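Local coordinates for lactaldehyde dehydrogenase (Methanocaldococcus jannaschii, PDB 3PQA), which oxidises lactaldehyde to lactate with NAD as the preferred electron acceptor, a step in the biosynthesis of coenzyme F420, and works as a homotetramer of the aldehyde dehydrogenase family, at residues D13-N18 with I25-A30; Y59-N64 with K185-P190; E129-V134 with M454-T459; V172-A177 with L196-G201; E207-E212 with K231-K236. One frame throughout, in Å; residues are numbered along the deposited sequence.

Interaction 1 (D13-N18 with I25-A30)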
# COMPACT_ATOMS: atom_id res chain seq x y z
N ASP B 13 36.78 -23.35 23.72
CA ASP B 13 36.57 -22.67 25.00
C ASP B 13 35.35 -23.11 25.78
O ASP B 13 35.38 -23.20 27.00
CB ASP B 13 36.41 -21.15 24.81
CG ASP B 13 37.61 -20.50 24.17
OD1 ASP B 13 38.77 -20.85 24.50
OD2 ASP B 13 37.38 -19.58 23.36
N MET B 14 34.24 -23.34 25.08
CA MET B 14 32.94 -23.46 25.72
C MET B 14 32.27 -24.77 25.32
O MET B 14 32.19 -25.09 24.13
CB MET B 14 32.08 -22.26 25.32
CG MET B 14 30.83 -21.99 26.17
SD MET B 14 29.86 -20.56 25.54
CE MET B 14 29.40 -21.19 23.93
N ASP B 15 31.80 -25.52 26.32
CA ASP B 15 31.11 -26.79 26.09
C ASP B 15 29.78 -26.56 25.40
O ASP B 15 29.05 -25.62 25.72
CB ASP B 15 30.85 -27.52 27.41
CG ASP B 15 32.08 -28.20 27.97
OD1 ASP B 15 33.16 -28.11 27.34
OD2 ASP B 15 31.97 -28.83 29.04
N VAL B 16 29.46 -27.44 24.45
CA VAL B 16 28.14 -27.47 23.82
C VAL B 16 27.55 -28.84 24.13
O VAL B 16 28.15 -29.87 23.83
CB VAL B 16 28.21 -27.26 22.28
CG1 VAL B 16 26.82 -27.39 21.66
CG2 VAL B 16 28.86 -25.90 21.94
N ILE B 17 26.36 -28.83 24.74
CA ILE B 17 25.77 -30.03 25.33
C ILE B 17 24.63 -30.61 24.50
O ILE B 17 23.82 -29.86 23.92
CB ILE B 17 25.27 -29.75 26.78
CG1 ILE B 17 26.37 -29.10 27.64
CG2 ILE B 17 24.75 -31.01 27.46
CD1 ILE B 17 27.61 -29.95 27.85
N ASN B 18 24.56 -31.93 24.41
CA ASN B 18 23.37 -32.61 23.89
C ASN B 18 22.37 -32.70 25.05
O ASN B 18 22.67 -33.34 26.05
CB ASN B 18 23.77 -34.00 23.38
CG ASN B 18 22.58 -34.85 22.90
OD1 ASN B 18 21.46 -34.75 23.41
ND2 ASN B 18 22.85 -35.73 21.95
N ILE B 25 28.99 -32.39 23.08
CA ILE B 25 29.06 -32.65 21.64
C ILE B 25 30.40 -32.13 21.12
O ILE B 25 31.13 -32.84 20.42
CB ILE B 25 27.92 -31.94 20.85
CG1 ILE B 25 26.54 -32.33 21.38
CG2 ILE B 25 28.02 -32.24 19.35
CD1 ILE B 25 25.42 -31.42 20.90
N LYS B 26 30.71 -30.88 21.47
CA LYS B 26 32.00 -30.28 21.15
C LYS B 26 32.23 -29.01 21.94
O LYS B 26 31.40 -28.60 22.75
CB LYS B 26 32.13 -29.99 19.66
CG LYS B 26 31.08 -29.03 19.11
CD LYS B 26 31.48 -28.54 17.74
CE LYS B 26 31.58 -29.66 16.72
NZ LYS B 26 32.29 -29.17 15.51
N LYS B 27 33.39 -28.40 21.70
CA LYS B 27 33.76 -27.16 22.34
C LYS B 27 33.97 -26.11 21.27
O LYS B 27 34.56 -26.38 20.22
CB LYS B 27 35.01 -27.35 23.21
CG LYS B 27 34.74 -28.12 24.53
CD LYS B 27 36.02 -28.33 25.36
CE LYS B 27 36.57 -27.02 25.94
NZ LYS B 27 35.86 -26.57 27.18
N ILE B 28 33.45 -24.91 21.50
CA ILE B 28 33.50 -23.85 20.51
C ILE B 28 34.15 -22.59 21.11
O ILE B 28 34.35 -22.51 22.33
CB ILE B 28 32.08 -23.54 19.96
CG1 ILE B 28 31.19 -22.93 21.05
CG2 ILE B 28 31.46 -24.80 19.36
CD1 ILE B 28 29.88 -22.38 20.53
N PRO B 29 34.50 -21.61 20.25
CA PRO B 29 35.12 -20.40 20.79
C PRO B 29 34.18 -19.56 21.65
O PRO B 29 32.97 -19.46 21.38
CB PRO B 29 35.55 -19.63 19.54
CG PRO B 29 35.53 -20.65 18.42
CD PRO B 29 34.42 -21.57 18.78
N ALA B 30 34.73 -18.96 22.71
CA ALA B 30 34.01 -17.95 23.46
C ALA B 30 34.82 -16.66 23.42
O ALA B 30 35.90 -16.56 24.01
CB ALA B 30 33.75 -18.39 24.89
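K27 meets the carboxylate of D15 from above its plane, NZ standing 3.1 Å from D15 OD1 and 36° out of that plane. The two side chains lie side by side and point the same way. The lysine then folds back at its third torsion (69°) and again at the fourth, which brings the ammonium to D15 OD1; a weak bond to D13 O adds to this salt bridge. The carboxylate of D13 is used differently: A30 N reaches D13 OD2 on the anti lone pair, away from OD1, in a short and nearly straight bond (2.8 Å, 175°). R11 NE makes a salt bridge to the same oxygen, and A30 CB rests 3.8 Å from D13 CB.

Strands 14-17 and 24-28 form a two-stranded antiparallel hairpin, in which D15 and K27 are a non-hydrogen-bonded pair and V16 and K26 a hydrogen-bonded one. Its end carries a classic beta bulge, because D13 and M14 both face I28. I28 O accepts both of their N-H groups, M14 N at 2.9 Å in the carbonyl plane and D13 N from above that plane.

On the other face M14, V16 and I28 bring apolar atoms together beside K26. M14 CE closes to 3.6 Å on I28 CD1, the two side chains running alongside each other, whereas V16 crosses I28 at about a right angle and sets its CG2 3.8 Å from I28 CG2. V16 and I28 also touch P170, and V16 reaches L171 and I28 reaches I174, both on helix 171-186.

Interaction 2 (Y59-N64 with K185-P190)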
# COMPACT_ATOMS: atom_id res chain seq x y z
N TYR B 59 19.92 -10.27 -3.84
CA TYR B 59 19.01 -11.32 -4.27
C TYR B 59 19.78 -12.63 -4.43
O TYR B 59 19.38 -13.68 -3.90
CB TYR B 59 18.32 -10.91 -5.58
CG TYR B 59 17.49 -12.00 -6.21
CD1 TYR B 59 16.15 -12.17 -5.88
CD2 TYR B 59 18.06 -12.87 -7.15
CE1 TYR B 59 15.39 -13.20 -6.46
CE2 TYR B 59 17.31 -13.88 -7.74
CZ TYR B 59 15.98 -14.04 -7.39
OH TYR B 59 15.26 -15.06 -7.96
N ASN B 60 20.89 -12.57 -5.17
CA ASN B 60 21.69 -13.77 -5.43
C ASN B 60 22.21 -14.43 -4.17
O ASN B 60 22.15 -15.66 -4.03
CB ASN B 60 22.84 -13.46 -6.39
CG ASN B 60 22.37 -13.26 -7.82
OD1 ASN B 60 21.29 -13.71 -8.19
ND2 ASN B 60 23.19 -12.58 -8.63
N ILE B 61 22.71 -13.60 -3.24
CA ILE B 61 23.25 -14.09 -1.96
C ILE B 61 22.16 -14.78 -1.16
O ILE B 61 22.34 -15.89 -0.66
CB ILE B 61 23.87 -12.95 -1.13
CG1 ILE B 61 25.18 -12.48 -1.75
CG2 ILE B 61 24.11 -13.41 0.32
CD1 ILE B 61 25.63 -11.13 -1.24
N LEU B 62 21.00 -14.13 -1.08
CA LEU B 62 19.86 -14.71 -0.34
C LEU B 62 19.40 -16.05 -0.95
O LEU B 62 19.18 -17.03 -0.24
CB LEU B 62 18.72 -13.69 -0.23
CG LEU B 62 19.09 -12.49 0.67
CD1 LEU B 62 18.14 -11.31 0.47
CD2 LEU B 62 19.18 -12.88 2.16
N MET B 63 19.27 -16.09 -2.28
CA MET B 63 18.87 -17.31 -2.97
C MET B 63 19.88 -18.43 -2.79
O MET B 63 19.50 -19.60 -2.62
CB MET B 63 18.59 -17.06 -4.45
CG MET B 63 17.30 -16.26 -4.70
SD MET B 63 15.80 -17.00 -4.01
CE MET B 63 15.62 -18.46 -5.00
N ASN B 64 21.16 -18.08 -2.79
CA ASN B 64 22.20 -19.09 -2.63
C ASN B 64 22.25 -19.64 -1.22
O ASN B 64 22.50 -20.81 -1.03
CB ASN B 64 23.57 -18.60 -3.09
CG ASN B 64 24.62 -19.72 -3.11
OD1 ASN B 64 25.46 -19.79 -2.24
ND2 ASN B 64 24.53 -20.60 -4.09
N LYS B 185 31.43 -15.34 -0.58
CA LYS B 185 32.59 -15.66 -1.43
C LYS B 185 32.20 -15.81 -2.90
O LYS B 185 32.87 -15.27 -3.78
CB LYS B 185 33.26 -16.93 -0.94
CG LYS B 185 34.10 -16.71 0.29
CD LYS B 185 34.76 -17.99 0.77
CE LYS B 185 35.71 -17.69 1.92
NZ LYS B 185 35.82 -18.84 2.86
N LYS B 186 31.11 -16.54 -3.14
CA LYS B 186 30.60 -16.78 -4.49
C LYS B 186 30.34 -15.48 -5.25
O LYS B 186 30.62 -15.39 -6.45
CB LYS B 186 29.34 -17.64 -4.42
CG LYS B 186 28.73 -18.03 -5.76
CD LYS B 186 27.59 -19.02 -5.55
CE LYS B 186 26.90 -19.39 -6.86
NZ LYS B 186 27.80 -20.16 -7.74
N TYR B 187 29.83 -14.46 -4.55
CA TYR B 187 29.42 -13.21 -5.19
C TYR B 187 30.36 -12.03 -4.88
O TYR B 187 29.99 -10.87 -5.04
CB TYR B 187 27.95 -12.90 -4.89
CG TYR B 187 27.03 -13.96 -5.48
CD1 TYR B 187 26.46 -14.95 -4.68
CD2 TYR B 187 26.76 -13.99 -6.85
CE1 TYR B 187 25.63 -15.93 -5.23
CE2 TYR B 187 25.95 -14.96 -7.41
CZ TYR B 187 25.38 -15.93 -6.60
OH TYR B 187 24.57 -16.89 -7.16
N ASN B 188 31.58 -12.38 -4.44
CA ASN B 188 32.69 -11.44 -4.21
C ASN B 188 32.42 -10.31 -3.21
O ASN B 188 32.82 -9.16 -3.42
CB ASN B 188 33.22 -10.91 -5.54
CG ASN B 188 33.63 -12.02 -6.47
OD1 ASN B 188 34.29 -12.98 -6.05
ND2 ASN B 188 33.23 -11.92 -7.73
N VAL B 189 31.76 -10.66 -2.11
CA VAL B 189 31.50 -9.72 -1.05
C VAL B 189 32.41 -10.09 0.12
O VAL B 189 32.55 -11.28 0.44
CB VAL B 189 30.00 -9.76 -0.63
CG1 VAL B 189 29.73 -8.81 0.54
CG2 VAL B 189 29.12 -9.43 -1.83
N PRO B 190 33.04 -9.08 0.75
CA PRO B 190 33.89 -9.35 1.91
C PRO B 190 33.14 -10.12 3.00
O PRO B 190 31.95 -9.86 3.25
CB PRO B 190 34.24 -7.96 2.43
CG PRO B 190 34.14 -7.07 1.25
CD PRO B 190 33.10 -7.66 0.34
O HOH W 1 21.93 -17.43 -6.24
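Y187 reaches across to helix 55-71 and lays its ring against N60, I61 and N64. Starting at CB, the ring is turned beside the backbone N (chi1 -63°), which turns it toward helix 55-71. CD1 comes first, 4.0 Å from I61 CG1 and oblique to it, the two side chains sliding past each other in opposite directions. Next along that rim, CE1 has N64 CB at the ring edge, in plane and 4.0 Å off. On the other rim CE2 and, beyond it, CZ lie under N60 CB, with CZ the nearest at 3.5 Å. This methylene sits over the face, 3.7 Å from the ring centroid and 18° off the normal, a CH-pi contact, and the amide of N60 is turned 26° from the ring plane. K186 CG lies over the rim of the opposite face. The hydroxyl at the tip shares a water with the helix: it lies 2.8 Å from Y187 OH, and the water donates to N60 O.

A leucine in place of Y187 would probably deprive N60 CB of its aromatic partner and leave the bridging water without its hold on this side.

Two smaller contacts flank the ring. V189 CG2 meets I61 CD1 at 3.9 Å, and the aliphatic part of K186 crosses the amide of N64 at a slant, N64 OD1 being bonded to Q68. The arrangement is that of a helix end docked on a neighbouring helix: helix 171-186 closes in a Schellman motif, with N188 as the C-prime residue at positive phi, N188 N bonded to K185 O and V189 N to L184 O.

Interaction 3 (E129-V134 with M454-T459)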
# COMPACT_ATOMS: atom_id res chain seq x y z
N GLU B 129 16.97 3.08 3.46
CA GLU B 129 18.42 2.85 3.54
C GLU B 129 18.76 2.06 4.80
O GLU B 129 18.00 2.11 5.76
CB GLU B 129 19.18 4.18 3.53
CG GLU B 129 18.96 4.98 2.23
CD GLU B 129 19.84 6.21 2.10
OE1 GLU B 129 20.44 6.64 3.11
OE2 GLU B 129 19.89 6.76 0.98
N PRO B 130 19.89 1.32 4.80
CA PRO B 130 20.18 0.53 6.02
C PRO B 130 20.33 1.34 7.30
O PRO B 130 20.84 2.45 7.28
CB PRO B 130 21.53 -0.13 5.71
CG PRO B 130 22.11 0.65 4.55
CD PRO B 130 20.93 1.15 3.77
N VAL B 131 19.95 0.74 8.42
CA VAL B 131 20.23 1.34 9.72
C VAL B 131 21.73 1.39 10.03
O VAL B 131 22.18 2.29 10.74
CB VAL B 131 19.47 0.64 10.86
CG1 VAL B 131 17.98 0.94 10.73
CG2 VAL B 131 19.74 -0.87 10.87
N GLY B 132 22.48 0.44 9.49
CA GLY B 132 23.94 0.40 9.63
C GLY B 132 24.38 -0.99 10.06
O GLY B 132 24.35 -1.94 9.26
N ILE B 133 24.78 -1.11 11.32
CA ILE B 133 25.12 -2.40 11.91
C ILE B 133 23.91 -2.91 12.68
O ILE B 133 23.44 -2.26 13.62
CB ILE B 133 26.34 -2.32 12.85
CG1 ILE B 133 27.57 -1.79 12.09
CG2 ILE B 133 26.64 -3.69 13.46
CD1 ILE B 133 28.84 -1.63 12.97
N VAL B 134 23.41 -4.07 12.25
CA VAL B 134 22.34 -4.78 12.94
C VAL B 134 22.99 -5.77 13.89
O VAL B 134 23.75 -6.66 13.46
CB VAL B 134 21.40 -5.51 11.95
CG1 VAL B 134 20.53 -6.53 12.68
CG2 VAL B 134 20.52 -4.49 11.20
N MET B 454 14.58 -2.60 10.00
CA MET B 454 16.02 -2.61 9.75
C MET B 454 16.49 -1.57 8.71
O MET B 454 17.64 -1.59 8.27
CB MET B 454 16.48 -4.03 9.38
CG MET B 454 16.38 -5.04 10.55
SD MET B 454 16.86 -6.73 10.10
CE MET B 454 16.72 -7.56 11.71
N SER B 455 15.59 -0.68 8.32
CA SER B 455 15.97 0.41 7.46
C SER B 455 15.43 1.73 7.99
O SER B 455 14.56 1.74 8.88
CB SER B 455 15.56 0.12 6.00
OG SER B 455 14.20 -0.14 5.86
N ASN B 456 16.01 2.82 7.51
CA ASN B 456 15.53 4.17 7.82
C ASN B 456 14.95 4.78 6.56
O ASN B 456 15.45 4.55 5.46
CB ASN B 456 16.69 5.04 8.30
CG ASN B 456 17.20 4.64 9.67
OD1 ASN B 456 16.43 4.34 10.58
ND2 ASN B 456 18.53 4.66 9.82
N ILE B 457 13.90 5.59 6.73
CA ILE B 457 13.33 6.32 5.60
C ILE B 457 14.17 7.55 5.28
O ILE B 457 14.70 8.23 6.19
CB ILE B 457 11.86 6.73 5.86
CG1 ILE B 457 10.97 5.49 6.00
CG2 ILE B 457 11.33 7.63 4.70
CD1 ILE B 457 9.53 5.79 6.52
N LYS B 458 14.34 7.82 3.99
CA LYS B 458 14.89 9.08 3.52
C LYS B 458 13.82 9.67 2.63
O LYS B 458 13.32 8.99 1.73
CB LYS B 458 16.18 8.87 2.72
CG LYS B 458 16.71 10.15 2.04
CD LYS B 458 18.00 9.90 1.26
CE LYS B 458 19.22 9.82 2.18
NZ LYS B 458 20.45 9.45 1.38
N THR B 459 13.46 10.92 2.90
CA THR B 459 12.49 11.64 2.08
C THR B 459 13.26 12.58 1.18
O THR B 459 14.07 13.39 1.66
CB THR B 459 11.51 12.43 2.96
OG1 THR B 459 10.94 11.53 3.92
CG2 THR B 459 10.41 13.09 2.09
O HOH W 2 22.93 7.84 2.44
O HOH W 3 20.14 5.24 7.52
O HOH W 4 20.52 4.16 11.93
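E129 and K458 meet through a salt bridge, K458 NZ lying 2.8 Å from E129 OE2 on the syn side, 24° out of the carboxylate plane. Beside it the backbones of E129 and N456 bond in both directions, E129 N to N456 O at 2.9 Å and N456 N to E129 O at 2.7 Å. Further along, V131 N reaches M454 O from above the carbonyl plane in a longer bond of 3.3 Å, while both methyls of V131 rest against that same oxygen. N456 ND2 donates to two waters; one in turn donates to P130 O and the other to V131 O. At the inner end M454 CE approaches V134 CG1 at 4.1 Å, the two side chains crossing at about a right angle.

This is the antiparallel pairing of strands 122-138 and 455-463, and the sheet continues across the subunit interface, where T459 forms a parallel ladder with a strand of the second subunit.

The outer shell fixes these groups. R127 NE makes a salt bridge to E129 OE2, and M454 O takes a further bond from N159 ND2. K458 NZ is also bonded to L414 O and A411 O of the second subunit.

Interaction 4 (V172-A177 with L196-G201). With SO4 (sulfate ion), chain G.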
# COMPACT_ATOMS: atom_id res chain seq x y z
N VAL B 172 23.90 -25.16 14.88
CA VAL B 172 23.24 -24.91 13.61
C VAL B 172 23.59 -23.50 13.10
O VAL B 172 23.64 -23.30 11.90
CB VAL B 172 21.72 -25.16 13.65
CG1 VAL B 172 20.96 -23.96 14.22
CG2 VAL B 172 21.21 -25.52 12.26
N CYS B 173 23.82 -22.57 14.03
CA CYS B 173 24.19 -21.18 13.68
C CYS B 173 25.60 -21.09 13.13
O CYS B 173 25.87 -20.27 12.24
CB CYS B 173 24.05 -20.27 14.90
SG CYS B 173 22.33 -20.15 15.41
N ILE B 174 26.49 -21.94 13.65
CA ILE B 174 27.84 -22.06 13.10
C ILE B 174 27.76 -22.61 11.68
O ILE B 174 28.45 -22.12 10.78
CB ILE B 174 28.76 -22.93 14.02
CG1 ILE B 174 29.08 -22.17 15.31
CG2 ILE B 174 30.04 -23.31 13.29
CD1 ILE B 174 29.57 -23.07 16.46
N GLU B 175 26.87 -23.58 11.46
CA GLU B 175 26.64 -24.11 10.12
C GLU B 175 26.06 -23.08 9.16
O GLU B 175 26.47 -23.00 8.00
CB GLU B 175 25.77 -25.36 10.15
CG GLU B 175 26.50 -26.62 10.71
CD GLU B 175 27.91 -26.79 10.17
OE1 GLU B 175 28.08 -26.96 8.94
OE2 GLU B 175 28.86 -26.74 10.98
N LEU B 176 25.11 -22.28 9.66
CA LEU B 176 24.52 -21.22 8.83
C LEU B 176 25.57 -20.18 8.46
O LEU B 176 25.57 -19.67 7.33
CB LEU B 176 23.31 -20.58 9.53
CG LEU B 176 22.61 -19.43 8.79
CD1 LEU B 176 22.02 -19.89 7.46
CD2 LEU B 176 21.53 -18.82 9.68
N ALA B 177 26.45 -19.85 9.40
CA ALA B 177 27.52 -18.87 9.18
C ALA B 177 28.47 -19.30 8.06
O ALA B 177 28.83 -18.49 7.20
CB ALA B 177 28.29 -18.61 10.48
N LEU B 196 29.52 -13.97 12.97
CA LEU B 196 28.97 -14.79 14.05
C LEU B 196 29.91 -14.71 15.25
O LEU B 196 31.10 -15.03 15.15
CB LEU B 196 28.77 -16.24 13.60
CG LEU B 196 28.01 -17.15 14.56
CD1 LEU B 196 26.48 -16.91 14.59
CD2 LEU B 196 28.31 -18.61 14.23
N LEU B 197 29.36 -14.26 16.38
CA LEU B 197 30.13 -14.04 17.60
C LEU B 197 29.61 -14.96 18.72
O LEU B 197 28.56 -14.69 19.35
CB LEU B 197 30.06 -12.57 18.03
CG LEU B 197 30.39 -11.48 17.00
CD1 LEU B 197 30.39 -10.12 17.67
CD2 LEU B 197 31.74 -11.76 16.32
N THR B 198 30.33 -16.06 18.95
CA THR B 198 29.94 -17.03 19.96
C THR B 198 30.56 -16.71 21.31
O THR B 198 31.62 -16.08 21.38
CB THR B 198 30.25 -18.51 19.54
OG1 THR B 198 31.64 -18.64 19.20
CG2 THR B 198 29.38 -18.92 18.35
N GLY B 199 29.89 -17.14 22.38
CA GLY B 199 30.42 -16.95 23.73
C GLY B 199 29.32 -16.66 24.72
O GLY B 199 28.14 -16.90 24.45
N ALA B 200 29.71 -16.13 25.87
CA ALA B 200 28.78 -15.87 26.96
C ALA B 200 27.88 -14.70 26.60
O ALA B 200 28.37 -13.62 26.27
CB ALA B 200 29.56 -15.59 28.25
N GLY B 201 26.57 -14.93 26.69
CA GLY B 201 25.58 -13.88 26.42
C GLY B 201 25.87 -12.62 27.21
O GLY B 201 25.77 -11.52 26.69
S SO4 G . 24.02 -17.43 26.10
O1 SO4 G . 23.21 -18.63 26.15
O2 SO4 G . 25.25 -17.60 26.88
O3 SO4 G . 24.38 -17.16 24.72
O4 SO4 G . 23.28 -16.30 26.65
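L196 points its side chain at helix 171-186 and meets I174 at about a right angle, with its CD2 methyl 3.8 Å from I174 CG1. CG stands opposite the backbone N (chi1 -171°), which drives the fork into the helix surface. There CD2 settles among C173, I174 and A177, 3.6 Å from C173 O and 3.7 Å from I174 CA. A177 CB lies 3.8 Å from the same methyl, L196 CD2. The other branch, CD1, lies against C173, 4.2 Å from its CB. A glycine in place of L196 would probably open a gap between the helix and the strand end, with A177 CB and I174 CG1 left without their partner.

The contact belongs to a beta-alpha-beta unit in which strands 160-165 and 194-196 run parallel and helix 171-186 lies between them in sequence; L196 also touches H163 and P165. Past the strand the chain turns to a sulfate, probably from the crystallisation liquor, which G201 N holds by O2 at 3.0 Å and which H164 and S167 also bind.

No hydrogen bond crosses between the two segments: T198 OG1 is taken by P29 O, and C173 O by A177 N. Cohesion here therefore rests on close apolar fit rather than on directed bonds.

Interaction 5 (E207-E212 with K231-K236)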
# COMPACT_ATOMS: atom_id res chain seq x y z
N GLU B 207 27.95 -6.82 24.95
CA GLU B 207 28.75 -5.88 24.18
C GLU B 207 28.02 -5.41 22.91
O GLU B 207 28.11 -4.25 22.57
CB GLU B 207 30.15 -6.45 23.83
CG GLU B 207 31.07 -5.45 23.13
CD GLU B 207 31.25 -4.15 23.91
OE1 GLU B 207 31.26 -4.18 25.15
OE2 GLU B 207 31.40 -3.08 23.27
N ILE B 208 27.28 -6.31 22.25
CA ILE B 208 26.51 -5.94 21.07
C ILE B 208 25.43 -4.91 21.42
O ILE B 208 25.22 -3.94 20.69
CB ILE B 208 25.87 -7.18 20.40
CG1 ILE B 208 26.97 -8.06 19.79
CG2 ILE B 208 24.85 -6.75 19.33
CD1 ILE B 208 26.46 -9.36 19.16
N VAL B 209 24.78 -5.12 22.57
CA VAL B 209 23.72 -4.23 23.05
C VAL B 209 24.25 -2.85 23.42
O VAL B 209 23.64 -1.84 23.05
CB VAL B 209 22.98 -4.85 24.26
CG1 VAL B 209 22.01 -3.87 24.90
CG2 VAL B 209 22.23 -6.10 23.83
N VAL B 210 25.37 -2.80 24.13
CA VAL B 210 25.91 -1.54 24.66
C VAL B 210 26.81 -0.76 23.69
O VAL B 210 26.92 0.47 23.81
CB VAL B 210 26.65 -1.72 26.03
CG1 VAL B 210 25.72 -2.35 27.07
CG2 VAL B 210 27.96 -2.53 25.88
N ASN B 211 27.45 -1.45 22.75
CA ASN B 211 28.41 -0.81 21.84
C ASN B 211 27.78 0.30 21.00
O ASN B 211 26.81 0.06 20.28
CB ASN B 211 29.06 -1.84 20.92
CG ASN B 211 30.32 -1.32 20.26
OD1 ASN B 211 30.28 -0.38 19.46
ND2 ASN B 211 31.45 -1.94 20.59
N GLU B 212 28.36 1.50 21.05
CA GLU B 212 27.77 2.67 20.40
C GLU B 212 27.85 2.64 18.87
O GLU B 212 27.20 3.46 18.21
CB GLU B 212 28.36 3.97 20.97
CG GLU B 212 28.15 4.09 22.49
CD GLU B 212 27.92 5.52 22.98
OE1 GLU B 212 27.79 5.70 24.21
OE2 GLU B 212 27.86 6.47 22.15
N LYS B 231 16.95 -0.95 28.90
CA LYS B 231 17.66 -0.10 29.87
C LYS B 231 19.14 0.11 29.54
O LYS B 231 19.79 0.99 30.12
CB LYS B 231 17.51 -0.65 31.30
CG LYS B 231 16.07 -0.83 31.76
CD LYS B 231 16.00 -1.35 33.19
CE LYS B 231 14.62 -1.91 33.52
NZ LYS B 231 13.50 -0.99 33.14
N LYS B 232 19.68 -0.69 28.63
CA LYS B 232 21.12 -0.66 28.35
C LYS B 232 21.49 -0.28 26.91
O LYS B 232 22.64 0.08 26.65
CB LYS B 232 21.76 -2.01 28.67
CG LYS B 232 21.93 -2.31 30.15
CD LYS B 232 22.41 -3.74 30.35
CE LYS B 232 23.82 -3.97 29.80
NZ LYS B 232 24.94 -3.77 30.77
N ALA B 233 20.53 -0.38 25.99
CA ALA B 233 20.82 -0.19 24.56
C ALA B 233 21.21 1.25 24.19
O ALA B 233 22.05 1.45 23.32
CB ALA B 233 19.63 -0.66 23.70
N GLY B 234 20.61 2.23 24.86
CA GLY B 234 20.88 3.63 24.55
C GLY B 234 20.23 4.04 23.23
O GLY B 234 19.16 3.54 22.87
N PHE B 235 20.91 4.92 22.51
CA PHE B 235 20.39 5.48 21.26
C PHE B 235 20.55 4.49 20.09
O PHE B 235 21.44 4.64 19.25
CB PHE B 235 21.10 6.80 20.97
CG PHE B 235 20.30 7.78 20.14
CD1 PHE B 235 19.59 7.37 19.01
CD2 PHE B 235 20.29 9.13 20.47
CE1 PHE B 235 18.88 8.28 18.24
CE2 PHE B 235 19.57 10.05 19.71
CZ PHE B 235 18.87 9.62 18.59
N LYS B 236 19.67 3.51 20.04
CA LYS B 236 19.65 2.49 19.00
C LYS B 236 18.19 2.25 18.69
O LYS B 236 17.34 2.45 19.56
CB LYS B 236 20.23 1.17 19.52
CG LYS B 236 21.71 1.16 19.81
CD LYS B 236 22.17 -0.26 20.17
CE LYS B 236 23.66 -0.30 20.41
NZ LYS B 236 24.06 0.58 21.52
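K236 NZ is gripped by three backbone carbonyls: V209 O at 2.9 Å, A233 O at 2.8 Å, and N211 O through a weak bond of 3.1 Å. The approach differs from one to the next, in the carbonyl plane for A233 O but tilted 33° from it for V209 O. The lysine chain runs extended until its last torsion (chi4 61°), where a single bend carries the buried ammonium in among these oxygens. V209 lies in the last turn of helix 201-210 and N211 is the first residue past it, so carbonyls at the C-terminal end of a helix are turned to a cation; the helix dipole would probably favour its charge.

The two segments join neighbouring parts of a Rossmann-like domain. Strands 216-220 and 237-241 are parallel neighbours with helix 223-232 between them in sequence, and K236 stands at the entry to the second. The side chain of V209 is about 7 Å from that of V225, which by similarity binds NAD.

Apolar contacts join the segments farther along. V209 CG1 lies 4.2 Å from A233 CB and also faces the alanine's backbone. V210 and K232 lie side by side, V210 CG1 3.7 Å from K232 CE, while K232 NZ goes on to a salt bridge with D206.

Second-shell bonds fix both turns. N211 ND2 donates to the anti lone pair of E207 OE2, 2.9 Å away, and E207 OE1 is paired with R33. On the other segment F235 centres an inverse gamma turn, closed by K236 N bonding to G234 O.

Interactions 1 and 4 form one patch, their centres about 11 Å apart. P29 O bonds to T198 OG1 at 2.7 Å, and I28 CG2 packs 3.9 Å from I174 CD1, so the hairpin rests on interaction 4. Interaction 2 uses the far end of helix 171-186, its centre about 20 Å from that of interaction 4. Interaction 4 meets interaction 5 lightly, L197 CD1 lying 4.3 Å from I208 CD1. Interactions 3 and 5 do not touch, their nearest atoms about 6 Å apart, but both reach the second subunit. Both lie near sites assigned by similarity: M454's side chain is about 9 Å from that of active-site E241, V209's about 7 Å from that of V225 in the NAD site.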